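Local coordinates for ferric-chelate reductase (NAD(P)H) (Archaeoglobus fulgidus, PDB 1I0R), which catalyses NAD(P)H-dependent reduction of ferric iron held in chelators such as siderophores, releasing ferrous iron, and also reduces FMN and FAD, at the interface of chains A and B. Residues are numbered along the deposited sequence; one frame, centred on the assembly and turned at random. Chains: chain A/B, Conserved hypothetical protein.

Contact 1: the interface of chains A and B. Residues chain A 40, 42, 113, 133-134, 136; chain B 1, 6.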
loop_
_atom_site.group_PDB
_atom_site.type_symbol
_atom_site.label_atom_id
_atom_site.label_comp_id
_atom_site.label_asym_id
_atom_site.label_seq_id
_atom_site.Cartn_x
_atom_site.Cartn_y
_atom_site.Cartn_z
ATOM N N VAL A 40 -0.745 7.473 14.945
ATOM C CA VAL A 40 -0.164 6.903 13.736
ATOM C C VAL A 40 -0.267 5.387 13.803
ATOM O O VAL A 40 0.248 4.762 14.727
ATOM C CB VAL A 40 1.326 7.313 13.563
ATOM C CG1 VAL A 40 1.926 6.553 12.369
ATOM C CG2 VAL A 40 1.424 8.806 13.354
ATOM N N ILE A 42 0.098 1.796 11.402
ATOM C CA ILE A 42 0.656 1.189 10.190
ATOM C C ILE A 42 0.129 -0.240 10.058
ATOM O O ILE A 42 0.067 -1.005 11.020
ATOM C CB ILE A 42 2.210 1.064 10.296
ATOM C CG1 ILE A 42 2.853 2.406 10.633
ATOM C CG2 ILE A 42 2.805 0.519 8.986
ATOM C CD1 ILE A 42 2.653 3.481 9.614
ATOM N N ILE A 113 10.784 1.658 11.431
ATOM C CA ILE A 113 9.608 2.001 12.228
ATOM C C ILE A 113 9.320 0.815 13.116
ATOM O O ILE A 113 9.483 -0.315 12.678
ATOM C CB ILE A 113 8.386 2.181 11.314
ATOM C CG1 ILE A 113 8.609 3.345 10.367
ATOM C CG2 ILE A 113 7.110 2.381 12.173
ATOM C CD1 ILE A 113 7.633 3.368 9.217
ATOM N N ALA A 133 2.333 3.073 15.881
ATOM C CA ALA A 133 3.786 3.341 15.847
ATOM C C ALA A 133 4.300 3.767 17.221
ATOM O O ALA A 133 3.668 4.587 17.900
ATOM C CB ALA A 133 4.105 4.433 14.802
ATOM N N VAL A 134 5.423 3.192 17.642
ATOM C CA VAL A 134 5.998 3.568 18.934
ATOM C C VAL A 134 7.328 4.312 18.728
ATOM O O VAL A 134 7.752 5.089 19.594
ATOM C CB VAL A 134 6.171 2.357 19.873
ATOM C CG1 VAL A 134 4.836 1.694 20.141
ATOM C CG2 VAL A 134 7.111 1.379 19.312
ATOM N N ALA A 136 10.139 5.731 15.206
ATOM C CA ALA A 136 10.429 5.798 13.775
ATOM C C ALA A 136 11.681 6.665 13.614
ATOM O O ALA A 136 11.846 7.653 14.327
ATOM C CB ALA A 136 9.258 6.401 13.029
ATOM N N MET B 1 10.296 10.027 17.870
ATOM C CA MET B 1 9.642 9.448 16.666
ATOM C C MET B 1 9.554 10.481 15.558
ATOM O O MET B 1 8.775 11.435 15.649
ATOM C CB MET B 1 8.241 8.938 17.018
ATOM C CG MET B 1 7.544 8.256 15.858
ATOM S SD MET B 1 6.258 7.123 16.378
ATOM C CE MET B 1 4.830 8.195 16.310
ATOM N N PHE B 6 7.541 8.158 8.063
ATOM C CA PHE B 6 6.300 7.692 7.444
ATOM C C PHE B 6 6.136 8.145 5.987
ATOM O O PHE B 6 5.409 7.517 5.189
ATOM C CB PHE B 6 5.102 8.129 8.318
ATOM C CG PHE B 6 5.234 7.695 9.755
ATOM C CD1 PHE B 6 5.332 8.631 10.769
ATOM C CD2 PHE B 6 5.345 6.339 10.089
ATOM C CE1 PHE B 6 5.543 8.245 12.099
ATOM C CE2 PHE B 6 5.562 5.940 11.422
ATOM C CZ PHE B 6 5.663 6.899 12.427
#
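The N-terminal residue and 3-10 helix 3-8 of chain B pack against strands 41-47, 111-122 and 126-138 of chain A and against the loop that leads into the first of these. B:Phe6 and B:Met1 are the side chains that reach over, and the surface receiving them is aliphatic. The ring of B:Phe6 points its CZ end into a groove between A:Val40 and A:Ala136. A:Val40 lays its CG1 methyl over one face in a CH-pi contact, 3.8 Å from the ring centroid and displaced toward the rim. That branch lies opposite the backbone N (chi1 173°), and this turns it toward the ring. On the other side of the ring plane the CB of A:Ala136 stands 3.7 Å from B:Phe6 CZ, so methyl groups clamp the far end of the ring from both sides. A:Ala133 closes the groove beyond that end, its CB lying 3.8 Å from B:Phe6 CZ. Nearer the root of the ring, the CD1 methyls of A:Ile42 and A:Ile113 slant in toward B:Phe6 CD2 from opposite sides of the ring plane, the former at 4.0 Å.

B:Met1 runs alongside strand 126-138. Its CG sits 3.7 Å from the backbone N of A:Ala136, and its SD rests 3.8 Å from A:Ala133 CB. The side chain is extended as far as the sulfur and then bends (chi3 93°), which lets CE continue beside A:Ala133. The alanines thus touch both visiting side chains, and their small side chains probably allow the strand backbone to lie close to B:Met1. Packing of this kind should fix the B:Phe6 ring against rotation and tether the chain terminus. The site lies on the outside of the chain A beta-barrel, where the start of one subunit reaches across the homodimer to cover strands of the other.

Contact 2: the interface of chains A and B. Residues chain A 35, 121, 123, 128, 130; chain B 33, 35, 121, 128.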
loop_
_atom_site.group_PDB
_atom_site.type_symbol
_atom_site.label_atom_id
_atom_site.label_comp_id
_atom_site.label_asym_id
_atom_site.label_seq_id
_atom_site.Cartn_x
_atom_site.Cartn_y
_atom_site.Cartn_z
ATOM N N LEU A 35 -2.325 3.731 7.888
ATOM C CA LEU A 35 -3.789 3.793 7.816
ATOM C C LEU A 35 -4.367 5.065 8.383
ATOM O O LEU A 35 -5.329 5.610 7.829
ATOM C CB LEU A 35 -4.428 2.620 8.564
ATOM C CG LEU A 35 -4.118 1.238 7.993
ATOM C CD1 LEU A 35 -5.086 0.211 8.490
ATOM C CD2 LEU A 35 -4.258 1.316 6.497
ATOM N N CYS A 121 -6.833 -8.204 11.786
ATOM C CA CYS A 121 -7.948 -8.418 10.893
ATOM C C CYS A 121 -7.660 -9.603 10.005
ATOM O O CYS A 121 -6.816 -9.553 9.114
ATOM C CB CYS A 121 -8.129 -7.148 10.045
ATOM S SG CYS A 121 -9.413 -7.148 8.783
ATOM N N VAL A 123 -7.990 -12.006 7.119
ATOM C CA VAL A 123 -8.508 -11.955 5.757
ATOM C C VAL A 123 -8.343 -13.270 4.996
ATOM O O VAL A 123 -8.242 -13.286 3.765
ATOM C CB VAL A 123 -7.903 -10.757 4.950
ATOM C CG1 VAL A 123 -8.364 -9.449 5.574
ATOM C CG2 VAL A 123 -6.373 -10.821 4.925
ATOM N N LEU A 128 -4.064 -9.202 8.505
ATOM C CA LEU A 128 -3.663 -7.810 8.380
ATOM C C LEU A 128 -3.458 -7.322 9.813
ATOM O O LEU A 128 -4.403 -7.288 10.586
ATOM C CB LEU A 128 -4.772 -6.992 7.694
ATOM C CG LEU A 128 -4.481 -5.513 7.481
ATOM C CD1 LEU A 128 -3.420 -5.268 6.415
ATOM C CD2 LEU A 128 -5.759 -4.903 7.057
ATOM N N VAL A 130 -2.639 -4.386 12.473
ATOM C CA VAL A 130 -2.665 -2.932 12.596
ATOM C C VAL A 130 -1.789 -2.596 13.792
ATOM O O VAL A 130 -2.057 -3.089 14.899
ATOM C CB VAL A 130 -4.105 -2.432 12.838
ATOM C CG1 VAL A 130 -4.108 -0.923 13.083
ATOM C CG2 VAL A 130 -4.964 -2.776 11.653
ATOM N N PHE B 33 -4.567 -1.323 -1.685
ATOM C CA PHE B 33 -3.584 -2.384 -1.807
ATOM C C PHE B 33 -4.213 -3.757 -1.881
ATOM O O PHE B 33 -5.260 -4.010 -1.299
ATOM C CB PHE B 33 -2.546 -2.290 -0.667
ATOM C CG PHE B 33 -3.119 -2.233 0.733
ATOM C CD1 PHE B 33 -3.107 -3.357 1.538
ATOM C CD2 PHE B 33 -3.533 -1.026 1.288
ATOM C CE1 PHE B 33 -3.491 -3.282 2.899
ATOM C CE2 PHE B 33 -3.918 -0.940 2.634
ATOM C CZ PHE B 33 -3.893 -2.072 3.439
ATOM N N LEU B 35 -4.507 -7.504 -0.787
ATOM C CA LEU B 35 -4.150 -8.227 0.447
ATOM C C LEU B 35 -3.835 -9.690 0.236
ATOM O O LEU B 35 -2.912 -10.234 0.872
ATOM C CB LEU B 35 -5.294 -8.130 1.456
ATOM C CG LEU B 35 -5.616 -6.706 1.912
ATOM C CD1 LEU B 35 -6.339 -6.771 3.243
ATOM C CD2 LEU B 35 -4.323 -5.937 2.110
ATOM N N CYS B 121 -12.698 -3.419 8.697
ATOM C CA CYS B 121 -11.741 -3.347 9.783
ATOM C C CYS B 121 -11.770 -1.903 10.277
ATOM O O CYS B 121 -11.226 -1.015 9.640
ATOM C CB CYS B 121 -10.361 -3.704 9.231
ATOM S SG CYS B 121 -9.017 -3.711 10.422
ATOM N N LEU B 128 -11.048 0.348 7.155
ATOM C CA LEU B 128 -10.356 -0.337 6.077
ATOM C C LEU B 128 -11.381 -1.345 5.529
ATOM O O LEU B 128 -11.829 -2.253 6.241
ATOM C CB LEU B 128 -9.110 -1.072 6.602
ATOM C CG LEU B 128 -8.219 -1.693 5.518
ATOM C CD1 LEU B 128 -7.487 -0.648 4.756
ATOM C CD2 LEU B 128 -7.215 -2.611 6.147
#
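This is an apolar homodimer interface on the molecular two-fold, where equivalent strands of the two barrels face each other and help to hold the subunits together. A:Cys121 and B:Cys121 meet each other across the two-fold. The CB of A:Cys121 lies 3.6 Å from the SG of B:Cys121, and the exchanged contact closes the other side. With SG anti to the backbone N (chi1 178° in A:Cys121), each sulfur is directed across the axis to the beta-carbon of the other cysteine. The SG atoms of A:Cys121 and B:Cys121 are 3.8 Å apart, so the two sulfurs are in contact but form no disulfide in this model.

Next to the cysteines, A:Leu128 and B:Leu128 reach toward each other tip to tip; the modelled approach of their CD2 methyls is too close to be trusted in detail. Their CD1 branches pack against the phenylalanine and leucine of one strand of the opposite subunit. A:Leu128 CD1 slants against the B:Phe33 ring, 4.0 Å from its CE1, and B:Leu128 CD1 meets A:Leu35 CD2 at 4.2 Å, the two side chains crossing nearly at right angles. Another perpendicular crossing brings A:Val123 CG1 to 4.1 Å from B:Leu35 CD1. The B:Phe33 side chain adopts the sterically less favoured position between its backbone N and carbonyl carbon (chi1 53°), from which its CE1 atom reaches A:Leu128. Branched side chains thus interlock around the axis.

In each subunit the patch is built from strand 32-36 (32-37 in chain B), the end of strand 111-122, the turn after it and the start of strand 126-138, all on the dimer-facing side of the barrel.

Contact 1 and contact 2 lie about 17 Å apart, measured between the centres of their C-alpha atoms, and chain A's strands 111-122 and 126-138 run through both. Contact 2 uses the hairpin end of this pair, near the two-fold axis; contact 1 uses portions farther from it. Symmetry repeats contact 1 with the chains exchanged, so the central packing is flanked by two N-terminal arms. The dimer contacts share elements with the cofactor sites: strand 41-47, which contributes to contact 1, carries FMN-binding residues, and the helix bearing B:Phe6 includes B:Tyr7, an NADP-binding residue. Dimerisation may therefore help to shape the cofactor sites.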